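Local coordinates for purine-binding protein BAB2_0673 (Brucella melitensis biovar Abortus, PDB 3S99) that binds adenine, probably along with other purines such as guanine, and may deliver them to an ABC-type uptake system, at residues Ser169-Ala174 with Phe345-Val350; Asp180-Val185 with Gly349-Leu354; Glu134-Gln139 with Ile211-Thr216; Gly140-Lys145 with Lys299-Thr304; Glu312-Thr317 with Gly332-Asp337. All blocks are in the same frame, centred on the assembly; numbering follows the deposited sequence.

In the fold
Interactions 1 to 4 lie in the lobe built on the mixed sheet of this two-lobed binding protein, where helix 132-146 carries interactions 3 and 4 and is touched by 1 and 2. Interaction 3 reaches the ligand pocket: its His215 side chain sits about 4 Å from the bound adenine, nearest atoms. One and a half turns on, the same helix packs on helix 295-310 in interaction 4, centres 12 Å from interaction 3. Interactions 1 and 2 share Gly349 and Val350, their centres 8 Å apart, and lay the C-terminal tail on helix 161-175 and then on the edge strand 182-187. Interaction 5 is nested inside the chain loop that interaction 1 closes, and Phe316 touches Leu172 there.

Interaction 1 (Ser169-Ala174 with Phe345-Val350); sequences SFMLGA and FYVAGV
Val350 has a methyl for each neighbour: CG2 reaches Met171 of the helix, while CG1 lies over the centre of one face of the Tyr346 ring, 3.5 Å above its plane. The Phe170 ring, on the same helix, points to the interior and meets Tyr154 edge-to-face, whereas Phe345 packs edge-to-face with Trp328. Following the two tail aromatics, the chain makes a type II beta turn, Val347 to Val350, against helix 161-175, the connecting helix of the beta-alpha-beta crossover between strands 151-156 and 182-187 in the second lobe of a type I periplasmic binding protein fold. Met171 does most of the work. Its CG, swung anti to the backbone N (chi1 -176°), faces the turn, while bends at chi2 and chi3 carry the sulfur and CE back toward Val183 of strand 182-187. CG comes to 4.0 Å from Val350 CG2 and to 4.3 Å from Val347 CG2. Leu172 adds a second, lighter touch on the same valine, with its CG 4.3 Å from Val347 CG2. No hydrogen bond links the two segments directly; the polar fastening comes from flanking residues of the helix. Asn168 bonds to both Val347 N and Phe345 O, and Gln175 donates to Ala348 O. Gly349, at the third position of the turn with a positive phi, has no side chain to come between; its carbonyl O lies a loose 4.4 Å from Met171 SD.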
# COMPACT_ATOMS: atom_id res chain seq x y z
N SER A 169 4.90 4.32 10.82
CA SER A 169 4.01 5.46 10.68
C SER A 169 2.72 5.34 11.48
O SER A 169 2.27 6.30 12.11
CB SER A 169 3.68 5.70 9.22
OG SER A 169 2.97 6.90 9.11
N PHE A 170 2.10 4.16 11.43
CA PHE A 170 0.91 3.87 12.21
C PHE A 170 1.13 4.10 13.72
O PHE A 170 0.32 4.76 14.38
CB PHE A 170 0.47 2.43 11.92
CG PHE A 170 -0.76 2.00 12.68
CD1 PHE A 170 -2.01 2.43 12.30
CD2 PHE A 170 -0.65 1.12 13.75
CE1 PHE A 170 -3.14 2.02 12.99
CE2 PHE A 170 -1.79 0.72 14.46
CZ PHE A 170 -3.02 1.15 14.07
N MET A 171 2.26 3.60 14.23
CA MET A 171 2.60 3.77 15.62
C MET A 171 2.82 5.26 15.97
O MET A 171 2.32 5.75 17.02
CB MET A 171 3.87 2.93 15.94
CG MET A 171 4.31 2.91 17.39
SD MET A 171 3.10 2.25 18.61
CE MET A 171 2.39 0.95 17.62
N LEU A 172 3.55 5.98 15.13
CA LEU A 172 3.80 7.40 15.38
C LEU A 172 2.47 8.18 15.43
O LEU A 172 2.30 9.05 16.28
CB LEU A 172 4.74 8.02 14.32
CG LEU A 172 6.19 7.51 14.38
CD1 LEU A 172 7.02 7.94 13.15
CD2 LEU A 172 6.88 8.02 15.62
N GLY A 173 1.57 7.88 14.50
CA GLY A 173 0.23 8.46 14.51
C GLY A 173 -0.50 8.19 15.82
O GLY A 173 -1.00 9.11 16.48
N ALA A 174 -0.55 6.91 16.21
CA ALA A 174 -1.19 6.53 17.48
C ALA A 174 -0.54 7.25 18.66
O ALA A 174 -1.25 7.73 19.55
CB ALA A 174 -1.12 5.04 17.68
N PHE A 345 14.27 -0.98 10.60
CA PHE A 345 14.21 -0.85 12.05
C PHE A 345 12.84 -0.32 12.44
O PHE A 345 12.15 0.30 11.62
CB PHE A 345 15.28 0.12 12.54
CG PHE A 345 15.16 1.50 11.96
CD1 PHE A 345 15.82 1.82 10.77
CD2 PHE A 345 14.38 2.47 12.59
CE1 PHE A 345 15.69 3.08 10.22
CE2 PHE A 345 14.26 3.75 12.05
CZ PHE A 345 14.92 4.05 10.86
N TYR A 346 12.44 -0.58 13.68
CA TYR A 346 11.19 -0.07 14.20
C TYR A 346 11.46 1.17 15.02
O TYR A 346 12.55 1.35 15.52
CB TYR A 346 10.49 -1.09 15.10
CG TYR A 346 9.79 -2.21 14.38
CD1 TYR A 346 8.87 -1.95 13.35
CD2 TYR A 346 10.00 -3.53 14.74
CE1 TYR A 346 8.22 -2.98 12.72
CE2 TYR A 346 9.34 -4.56 14.12
CZ TYR A 346 8.44 -4.29 13.11
OH TYR A 346 7.78 -5.35 12.50
N VAL A 347 10.44 2.01 15.18
CA VAL A 347 10.53 3.14 16.12
C VAL A 347 10.25 2.62 17.54
O VAL A 347 9.78 1.48 17.72
CB VAL A 347 9.56 4.31 15.73
CG1 VAL A 347 9.98 4.95 14.45
CG2 VAL A 347 8.09 3.84 15.64
N ALA A 348 10.56 3.45 18.55
CA ALA A 348 10.26 3.12 19.95
C ALA A 348 8.78 2.87 20.13
O ALA A 348 7.93 3.61 19.58
CB ALA A 348 10.71 4.26 20.90
N GLY A 349 8.48 1.81 20.88
CA GLY A 349 7.11 1.42 21.21
C GLY A 349 6.62 0.16 20.52
O GLY A 349 5.63 -0.46 20.97
N VAL A 350 7.28 -0.22 19.43
CA VAL A 350 6.93 -1.43 18.73
C VAL A 350 7.59 -2.60 19.47
O VAL A 350 8.75 -2.51 19.92
CB VAL A 350 7.36 -1.39 17.23
CG1 VAL A 350 6.96 -2.70 16.51
CG2 VAL A 350 6.75 -0.15 16.50

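Interaction 2 (Asp180-Val185 with Gly349-Leu354); sequences DFRVKV and GVDDKL
Arg182 has CG beside its backbone N (chi1 -47°) and turns again at chi2 (-70°), which lifts the guanidinium off the strand toward Asp351 and Gly349. CD makes the nearest approach, 3.9 Å from Asp351 OD2, and the guanidinium edge faces Gly349 O. The charged ends stay apart, with Arg182 NH1 4.9 Å from Asp351 OD1, so any attraction would probably be a longer-range one on the exposed side of the contact. Asp352 takes the other course: its CG is anti to the backbone N (chi1 -169°), and the side chain crosses Val185 at about a right angle, with OD2 3.9 Å from Val185 CG1. That carboxylate oxygen is held by Tyr346 OH and Trp187 NE1, so it has polar partners although the group lies against a valine. Strand 182-187 is an outermost strand of the mixed sheet of the second lobe, and the tail runs beside it in nearly the same direction without adding a strand, for no direct hydrogen bond joins the two. A water takes that role instead. It accepts from Val183 N at 3.0 Å and lies 2.8 Å from Gly349 O and 2.6 Å from Asp351 OD2, within donating geometry of both, with more acceptors around it than protons to give. Further in, Val183 CG2 meets Val350 CG1 at 4.4 Å, and Phe170 and Met171 of helix 161-175 close over Val183.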
# COMPACT_ATOMS: atom_id res chain seq x y z
N ASP A 180 1.27 5.45 25.00
CA ASP A 180 1.42 4.08 25.42
C ASP A 180 0.81 3.08 24.45
O ASP A 180 0.81 1.91 24.75
CB ASP A 180 0.85 3.91 26.84
CG ASP A 180 1.68 4.66 27.87
OD1 ASP A 180 2.82 4.99 27.52
OD2 ASP A 180 1.20 4.93 29.00
N PHE A 181 0.37 3.54 23.27
CA PHE A 181 -0.26 2.66 22.30
C PHE A 181 0.68 1.49 21.93
O PHE A 181 1.91 1.68 21.77
CB PHE A 181 -0.67 3.44 21.02
CG PHE A 181 -1.72 2.74 20.20
CD1 PHE A 181 -1.38 1.94 19.11
CD2 PHE A 181 -3.05 2.86 20.55
CE1 PHE A 181 -2.33 1.29 18.38
CE2 PHE A 181 -4.04 2.20 19.80
CZ PHE A 181 -3.68 1.41 18.71
N ARG A 182 0.09 0.30 21.79
CA ARG A 182 0.84 -0.88 21.41
C ARG A 182 0.22 -1.53 20.19
O ARG A 182 -0.98 -1.42 19.96
CB ARG A 182 0.86 -1.93 22.53
CG ARG A 182 1.21 -1.41 23.91
CD ARG A 182 2.64 -0.98 24.03
NE ARG A 182 2.80 -0.26 25.30
CZ ARG A 182 3.89 0.42 25.67
NH1 ARG A 182 4.97 0.45 24.90
NH2 ARG A 182 3.88 1.05 26.84
N VAL A 183 1.06 -2.20 19.40
CA VAL A 183 0.61 -3.14 18.36
C VAL A 183 1.14 -4.54 18.62
O VAL A 183 2.24 -4.71 19.17
CB VAL A 183 1.05 -2.72 16.94
CG1 VAL A 183 0.30 -1.44 16.53
CG2 VAL A 183 2.55 -2.53 16.89
N LYS A 184 0.34 -5.54 18.24
CA LYS A 184 0.77 -6.94 18.20
C LYS A 184 0.85 -7.34 16.73
O LYS A 184 -0.14 -7.25 16.00
CB LYS A 184 -0.22 -7.84 18.93
CG LYS A 184 -0.32 -7.58 20.45
CD LYS A 184 -0.81 -8.84 21.21
CE LYS A 184 -0.78 -8.68 22.72
NZ LYS A 184 -2.01 -8.01 23.22
N VAL A 185 2.03 -7.76 16.28
CA VAL A 185 2.24 -8.06 14.87
C VAL A 185 2.29 -9.55 14.63
O VAL A 185 3.01 -10.26 15.33
CB VAL A 185 3.55 -7.46 14.36
CG1 VAL A 185 3.73 -7.76 12.87
CG2 VAL A 185 3.59 -5.97 14.63
N GLY A 349 8.48 1.81 20.88
CA GLY A 349 7.11 1.42 21.21
C GLY A 349 6.62 0.16 20.52
O GLY A 349 5.63 -0.46 20.97
N VAL A 350 7.28 -0.22 19.43
CA VAL A 350 6.93 -1.43 18.73
C VAL A 350 7.59 -2.60 19.47
O VAL A 350 8.75 -2.51 19.92
CB VAL A 350 7.36 -1.39 17.23
CG1 VAL A 350 6.96 -2.70 16.51
CG2 VAL A 350 6.75 -0.15 16.50
N ASP A 351 6.88 -3.71 19.58
CA ASP A 351 7.38 -4.85 20.35
C ASP A 351 7.94 -5.99 19.47
O ASP A 351 8.68 -6.84 19.95
CB ASP A 351 6.27 -5.32 21.31
CG ASP A 351 5.89 -4.22 22.32
OD1 ASP A 351 6.83 -3.63 22.92
OD2 ASP A 351 4.68 -3.93 22.49
N ASP A 352 7.63 -5.96 18.19
CA ASP A 352 8.03 -7.01 17.25
C ASP A 352 9.57 -7.07 17.01
O ASP A 352 10.28 -6.07 17.14
CB ASP A 352 7.27 -6.80 15.95
CG ASP A 352 7.40 -7.98 14.99
OD1 ASP A 352 7.38 -9.14 15.45
OD2 ASP A 352 7.48 -7.74 13.78
N LYS A 353 10.07 -8.26 16.70
CA LYS A 353 11.48 -8.42 16.31
C LYS A 353 11.47 -8.49 14.80
O LYS A 353 10.77 -9.34 14.24
CB LYS A 353 12.12 -9.70 16.88
N LEU A 354 12.22 -7.62 14.15
CA LEU A 354 12.21 -7.57 12.71
C LEU A 354 12.98 -8.78 12.12
O LEU A 354 14.15 -8.99 12.45
CB LEU A 354 12.77 -6.23 12.21
CG LEU A 354 12.21 -5.69 10.88
CD1 LEU A 354 10.70 -5.83 10.77
CD2 LEU A 354 12.59 -4.23 10.72
O HOH W 1 3.87 -2.52 20.42

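Interaction 3 (Glu134-Gln139 with Ile211-Thr216); sequences EGRYVQ and IITQHT
Arg136 makes the tight part of this buried contact, reaching from helix 132-146 to the end of strand 211-214 in the second lobe of the type I periplasmic binding protein fold. Helix and strand run antiparallel with their axes 11.4 Å apart, a gap bridged by Arg136 and, through a water, Gln139. A bend at chi2 turns the guanidinium end-on to a single atom, the carbonyl O of Gln214. NH2 donates to Gln214 O at 2.7 Å with an N-H...O angle of 154°, and NH1 to the same O at 3.0 Å with a more bent 138°. Both nitrogens come from one face of the carbonyl plane; the oxygen and a water on NH1 lie in the guanidinium plane, helping to hold the group there. NH2 also lies near His215, whose ring plane is tilted 30° from the guanidinium. His215 lines the adenine pocket and bonds through NE2 to Glu162, another pocket residue, which probably places Arg136 in the second shell. The looser side is toward Gln139, whose NE2 stays 3.9 Å from Thr213 OG1. The water mediates there, accepting from Arg136 NH1 at 2.9 Å and Gln139 NE2 at 2.7 Å and sitting 2.6 Å from Thr213 OG1.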
# COMPACT_ATOMS: atom_id res chain seq x y z
N GLU A 134 1.57 7.58 4.63
CA GLU A 134 0.85 8.79 4.96
C GLU A 134 -0.54 8.45 5.46
O GLU A 134 -0.97 8.99 6.47
CB GLU A 134 0.80 9.75 3.77
CG GLU A 134 2.14 10.40 3.44
CD GLU A 134 2.08 11.39 2.26
OE1 GLU A 134 1.13 11.31 1.48
OE2 GLU A 134 2.98 12.25 2.12
N GLY A 135 -1.20 7.49 4.81
CA GLY A 135 -2.49 6.97 5.25
C GLY A 135 -2.38 6.24 6.56
O GLY A 135 -3.28 6.30 7.39
N ARG A 136 -1.28 5.53 6.77
CA ARG A 136 -1.09 4.81 8.01
C ARG A 136 -1.09 5.77 9.21
O ARG A 136 -1.55 5.41 10.30
CB ARG A 136 0.24 4.08 7.99
CG ARG A 136 0.31 2.96 6.97
CD ARG A 136 -0.46 1.77 7.43
NE ARG A 136 -0.34 0.68 6.46
CZ ARG A 136 -1.03 -0.45 6.48
NH1 ARG A 136 -1.93 -0.68 7.41
NH2 ARG A 136 -0.80 -1.35 5.54
N TYR A 137 -0.56 6.97 9.02
CA TYR A 137 -0.46 7.91 10.12
C TYR A 137 -1.83 8.32 10.58
O TYR A 137 -2.13 8.26 11.77
CB TYR A 137 0.38 9.12 9.72
CG TYR A 137 0.68 10.05 10.87
CD1 TYR A 137 -0.16 11.13 11.14
CD2 TYR A 137 1.80 9.86 11.67
CE1 TYR A 137 0.11 11.99 12.15
CE2 TYR A 137 2.10 10.73 12.68
CZ TYR A 137 1.24 11.78 12.93
OH TYR A 137 1.50 12.63 13.94
N VAL A 138 -2.69 8.68 9.63
CA VAL A 138 -4.06 8.97 9.90
C VAL A 138 -4.78 7.82 10.61
O VAL A 138 -5.49 8.03 11.58
CB VAL A 138 -4.85 9.28 8.60
CG1 VAL A 138 -6.22 9.74 8.96
CG2 VAL A 138 -4.13 10.31 7.75
N GLN A 139 -4.56 6.58 10.14
CA GLN A 139 -5.18 5.45 10.80
C GLN A 139 -4.69 5.29 12.23
O GLN A 139 -5.44 4.83 13.10
CB GLN A 139 -4.98 4.14 9.97
CG GLN A 139 -5.64 4.27 8.60
CD GLN A 139 -5.66 3.03 7.72
OE1 GLN A 139 -6.52 2.95 6.84
NE2 GLN A 139 -4.71 2.10 7.89
N ILE A 211 -8.53 -3.24 17.72
CA ILE A 211 -8.47 -2.69 16.36
C ILE A 211 -7.66 -3.65 15.47
O ILE A 211 -6.68 -4.22 15.92
CB ILE A 211 -7.78 -1.27 16.35
CG1 ILE A 211 -8.55 -0.25 17.21
CG2 ILE A 211 -7.68 -0.71 14.91
CD1 ILE A 211 -9.73 0.42 16.50
N ILE A 212 -8.08 -3.84 14.22
CA ILE A 212 -7.35 -4.69 13.25
C ILE A 212 -6.92 -3.87 12.05
O ILE A 212 -7.67 -3.04 11.51
CB ILE A 212 -8.19 -5.89 12.77
CG1 ILE A 212 -8.35 -6.93 13.88
CG2 ILE A 212 -7.57 -6.52 11.52
CD1 ILE A 212 -7.03 -7.58 14.38
N THR A 213 -5.69 -4.08 11.64
CA THR A 213 -5.19 -3.46 10.45
C THR A 213 -4.19 -4.39 9.80
O THR A 213 -3.63 -5.29 10.46
CB THR A 213 -4.50 -2.11 10.79
OG1 THR A 213 -4.28 -1.36 9.59
CG2 THR A 213 -3.20 -2.36 11.47
N GLN A 214 -3.90 -4.14 8.53
CA GLN A 214 -3.09 -5.10 7.75
C GLN A 214 -2.24 -4.46 6.66
O GLN A 214 -2.54 -3.37 6.19
CB GLN A 214 -3.99 -6.13 7.08
CG GLN A 214 -4.72 -5.58 5.87
CD GLN A 214 -5.81 -6.47 5.40
OE1 GLN A 214 -6.69 -6.87 6.19
NE2 GLN A 214 -5.82 -6.77 4.10
N HIS A 215 -1.19 -5.18 6.25
CA HIS A 215 -0.48 -4.89 5.00
C HIS A 215 -0.50 -6.07 4.03
O HIS A 215 0.37 -6.21 3.16
CB HIS A 215 0.95 -4.48 5.30
CG HIS A 215 1.53 -3.55 4.28
ND1 HIS A 215 2.18 -2.38 4.64
CD2 HIS A 215 1.63 -3.64 2.93
CE1 HIS A 215 2.63 -1.78 3.55
NE2 HIS A 215 2.33 -2.53 2.50
N THR A 216 -1.51 -6.93 4.18
CA THR A 216 -1.80 -7.98 3.20
C THR A 216 -2.96 -7.51 2.29
O THR A 216 -3.55 -6.44 2.51
CB THR A 216 -2.17 -9.26 3.94
OG1 THR A 216 -3.29 -9.00 4.81
CG2 THR A 216 -0.93 -9.77 4.75
O HOH W 2 -2.95 0.93 9.56

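Interaction 4 (Gly140-Lys145 with Lys299-Thr304); sequences GVIAAK and KLAEET
Val141 and Leu300 meet at about a right angle, and their methyls make the closest approach between these two segments: Val141 CG1 lies 3.6 Å from Leu300 CD2. Each side chain extends its touching branch anti to the backbone N (chi1 171° for Val141 CG1, 176° for Leu300 CG), which directs both across the interface. On the outer side Lys145 also crosses Leu300 at roughly a right angle. Its chain bends at chi2 and brings CE to 3.7 Å from Leu300 CD2, so one leucine methyl is flanked by valine and the aliphatic part of a lysine. On the inner side Ile142 leans over with the end of its longer branch, CD1 coming to 3.9 Å from Ala301 CB; the small alanine goes with the shortest CA separation, 6.7 Å from Ile142 CA to Ala301 CA. Thr304 offers its methyl to Val141 CG2 at 4.4 Å while its hydroxyl turns back to its own helix, OG1 donating to Leu300 O at 2.6 Å. That oxygen also accepts the helical bond from Thr304 N, on the opposite face of its carbonyl plane. No hydrogen bond crosses between the segments; apolar groups make the contact. The segments run nearly antiparallel, axes 9.8 Å apart at 159°. Helix 132-146 rests on Phe233 of strand 231-236 and on Phe170 and Ala174 of helix 161-175, and helix 295-310 packs against it, Ala301 also touching Phe290.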
# COMPACT_ATOMS: atom_id res chain seq x y z
N GLY A 140 -3.43 5.61 12.49
CA GLY A 140 -2.88 5.48 13.82
C GLY A 140 -3.54 6.47 14.76
O GLY A 140 -3.91 6.14 15.89
N VAL A 141 -3.73 7.70 14.27
CA VAL A 141 -4.44 8.72 15.04
C VAL A 141 -5.83 8.20 15.41
O VAL A 141 -6.25 8.28 16.56
CB VAL A 141 -4.54 10.04 14.25
CG1 VAL A 141 -5.47 11.02 14.98
CG2 VAL A 141 -3.13 10.65 14.06
N ILE A 142 -6.54 7.66 14.42
CA ILE A 142 -7.90 7.17 14.64
C ILE A 142 -7.87 6.02 15.63
O ILE A 142 -8.68 5.97 16.55
CB ILE A 142 -8.58 6.69 13.32
CG1 ILE A 142 -8.80 7.89 12.35
CG2 ILE A 142 -9.89 6.03 13.61
CD1 ILE A 142 -8.93 7.48 10.85
N ALA A 143 -6.93 5.09 15.43
CA ALA A 143 -6.83 3.93 16.28
C ALA A 143 -6.64 4.31 17.74
O ALA A 143 -7.26 3.73 18.62
CB ALA A 143 -5.70 3.01 15.82
N ALA A 144 -5.78 5.28 17.99
CA ALA A 144 -5.53 5.75 19.36
C ALA A 144 -6.73 6.46 20.00
O ALA A 144 -6.94 6.36 21.20
CB ALA A 144 -4.31 6.61 19.41
N LYS A 145 -7.53 7.17 19.19
CA LYS A 145 -8.80 7.70 19.69
C LYS A 145 -9.84 6.63 19.92
O LYS A 145 -10.60 6.78 20.85
CB LYS A 145 -9.40 8.77 18.78
CG LYS A 145 -8.56 10.03 18.66
CD LYS A 145 -8.49 10.76 19.98
CE LYS A 145 -7.89 12.17 19.84
NZ LYS A 145 -7.61 12.78 21.18
N LYS A 299 -13.43 14.63 12.41
CA LYS A 299 -12.87 15.96 12.22
C LYS A 299 -11.34 15.94 12.32
O LYS A 299 -10.66 16.57 11.54
CB LYS A 299 -13.47 16.94 13.24
CG LYS A 299 -12.88 18.33 13.16
CD LYS A 299 -13.61 19.35 14.02
CE LYS A 299 -12.63 20.47 14.41
NZ LYS A 299 -13.29 21.60 15.06
N LEU A 300 -10.82 15.18 13.27
CA LEU A 300 -9.38 15.08 13.47
C LEU A 300 -8.71 14.30 12.35
O LEU A 300 -7.64 14.68 11.88
CB LEU A 300 -9.06 14.49 14.85
CG LEU A 300 -7.56 14.26 15.13
CD1 LEU A 300 -6.80 15.59 15.00
CD2 LEU A 300 -7.38 13.61 16.50
N ALA A 301 -9.35 13.22 11.90
CA ALA A 301 -8.85 12.48 10.74
C ALA A 301 -8.77 13.38 9.52
O ALA A 301 -7.77 13.38 8.81
CB ALA A 301 -9.73 11.26 10.45
N GLU A 302 -9.84 14.13 9.26
CA GLU A 302 -9.85 15.13 8.16
C GLU A 302 -8.72 16.14 8.26
O GLU A 302 -8.04 16.41 7.27
CB GLU A 302 -11.16 15.89 8.13
CG GLU A 302 -12.33 15.07 7.62
CD GLU A 302 -13.71 15.65 7.95
OE1 GLU A 302 -13.83 16.68 8.67
OE2 GLU A 302 -14.70 15.07 7.46
N GLU A 303 -8.56 16.70 9.45
CA GLU A 303 -7.51 17.67 9.71
C GLU A 303 -6.13 17.07 9.51
O GLU A 303 -5.25 17.70 8.97
CB GLU A 303 -7.62 18.22 11.13
CG GLU A 303 -8.77 19.21 11.28
CD GLU A 303 -9.07 19.59 12.72
OE1 GLU A 303 -8.56 18.97 13.69
OE2 GLU A 303 -9.88 20.52 12.88
N THR A 304 -5.94 15.83 9.92
CA THR A 304 -4.63 15.20 9.78
C THR A 304 -4.28 14.94 8.31
O THR A 304 -3.16 15.22 7.89
CB THR A 304 -4.63 13.91 10.56
OG1 THR A 304 -5.09 14.23 11.87
CG2 THR A 304 -3.22 13.30 10.59

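Interaction 5 (Glu312-Thr317 with Gly332-Asp337); sequences ELNPFT and GEKADD
Thr317 and Lys334 pair as a single beta bridge, just beyond the small antiparallel hairpin of strands 320-321 and 327-329, whose two arms it continues. Its direct hydrogen bond is from Ala335 N to Phe316 O, 2.9 Å long and nearly straight at 169°. Weaker CA-H...O contacts back it up: Thr317 CA approaches Glu333 O at 3.3 Å, and Lys334 CA leans on the same Phe316 O. That carbonyl is presented by an inverse gamma turn centred on Phe316, and Thr317 OG1 donates to Asn314 O at 2.6 Å, tying the turn together inside its own segment. Apolar contacts are few. Phe316 CB meets Ala335 CB at 3.8 Å while the phenylalanine ring leads away to Tyr133, Leu172 and Leu340, and Thr317 CG2 packs on the backbone of Gly332 at 3.7 Å from its C atom. The third kind is polar and solvent-mediated. Lys334, extended along its length, crosses Asn314 obliquely, and a water donates to Asn314 OD1 at 2.8 Å and bonds weakly to the lysine ammonium. A bound magnesium ion sits about 2 Å from the nearest atom of the Asn314 side chain. Across the bridge the aliphatic part of Lys334 touches Asn314 directly, CD lying 3.6 Å from Asn314 OD1.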
# COMPACT_ATOMS: atom_id res chain seq x y z
N GLU A 312 2.41 20.22 5.30
CA GLU A 312 2.74 20.62 6.66
C GLU A 312 3.18 19.44 7.53
O GLU A 312 4.12 19.58 8.30
CB GLU A 312 1.59 21.39 7.33
CG GLU A 312 1.88 21.72 8.83
CD GLU A 312 0.80 22.57 9.49
OE1 GLU A 312 -0.15 23.00 8.79
OE2 GLU A 312 0.91 22.82 10.71
N LEU A 313 2.50 18.30 7.42
CA LEU A 313 2.79 17.17 8.28
C LEU A 313 3.48 16.08 7.48
O LEU A 313 2.96 15.65 6.45
CB LEU A 313 1.52 16.59 8.90
CG LEU A 313 1.68 15.37 9.83
CD1 LEU A 313 2.62 15.69 11.03
CD2 LEU A 313 0.29 15.01 10.33
N ASN A 314 4.66 15.69 7.96
CA ASN A 314 5.34 14.51 7.51
C ASN A 314 5.50 13.59 8.70
O ASN A 314 6.26 13.89 9.62
CB ASN A 314 6.69 14.87 6.89
CG ASN A 314 6.53 15.68 5.61
OD1 ASN A 314 6.87 16.87 5.57
ND2 ASN A 314 6.00 15.05 4.57
N PRO A 315 4.77 12.47 8.70
CA PRO A 315 4.83 11.46 9.74
C PRO A 315 6.23 11.22 10.27
O PRO A 315 6.40 11.15 11.49
CB PRO A 315 4.30 10.20 9.04
CG PRO A 315 3.31 10.71 8.10
CD PRO A 315 3.90 12.03 7.59
N PHE A 316 7.23 11.10 9.39
CA PHE A 316 8.60 10.86 9.84
C PHE A 316 9.37 12.15 10.08
O PHE A 316 10.29 12.48 9.35
CB PHE A 316 9.32 9.96 8.87
CG PHE A 316 8.67 8.58 8.76
CD1 PHE A 316 8.62 7.73 9.87
CD2 PHE A 316 8.12 8.15 7.58
CE1 PHE A 316 8.04 6.51 9.77
CE2 PHE A 316 7.54 6.90 7.48
CZ PHE A 316 7.52 6.09 8.58
N THR A 317 8.96 12.86 11.13
CA THR A 317 9.59 14.12 11.57
C THR A 317 9.84 14.01 13.07
O THR A 317 8.92 13.72 13.82
CB THR A 317 8.66 15.33 11.33
OG1 THR A 317 8.33 15.38 9.94
CG2 THR A 317 9.34 16.67 11.76
N GLY A 332 12.00 18.23 15.06
CA GLY A 332 11.74 18.96 13.81
C GLY A 332 12.43 18.45 12.56
O GLY A 332 12.19 18.97 11.47
N GLU A 333 13.30 17.43 12.69
CA GLU A 333 14.05 16.90 11.53
C GLU A 333 13.25 15.86 10.74
O GLU A 333 12.82 14.83 11.29
CB GLU A 333 15.36 16.28 11.98
CG GLU A 333 16.19 15.61 10.86
CD GLU A 333 17.41 14.87 11.42
OE1 GLU A 333 17.50 14.71 12.65
OE2 GLU A 333 18.28 14.44 10.63
N LYS A 334 13.07 16.13 9.45
CA LYS A 334 12.35 15.26 8.53
C LYS A 334 13.27 14.16 8.01
O LYS A 334 14.41 14.44 7.66
CB LYS A 334 11.81 16.13 7.38
CG LYS A 334 10.96 15.46 6.27
CD LYS A 334 10.45 16.58 5.34
CE LYS A 334 10.20 16.23 3.89
NZ LYS A 334 9.73 17.49 3.20
N ALA A 335 12.77 12.92 7.94
CA ALA A 335 13.52 11.81 7.34
C ALA A 335 13.89 12.06 5.88
O ALA A 335 13.12 12.70 5.15
CB ALA A 335 12.74 10.51 7.43
N ASP A 336 15.04 11.54 5.46
CA ASP A 336 15.36 11.45 4.03
C ASP A 336 14.64 10.25 3.46
O ASP A 336 14.60 9.18 4.09
CB ASP A 336 16.84 11.22 3.78
CG ASP A 336 17.70 12.39 4.18
OD1 ASP A 336 17.17 13.48 4.49
OD2 ASP A 336 18.93 12.20 4.20
N ASP A 337 14.14 10.42 2.25
CA ASP A 337 13.43 9.36 1.55
C ASP A 337 14.32 8.15 1.37
O ASP A 337 13.85 7.03 1.45
CB ASP A 337 12.96 9.84 0.17
CG ASP A 337 11.68 10.70 0.23
OD1 ASP A 337 11.07 10.89 1.30
OD2 ASP A 337 11.26 11.17 -0.84
O HOH W 3 6.35 18.24 3.23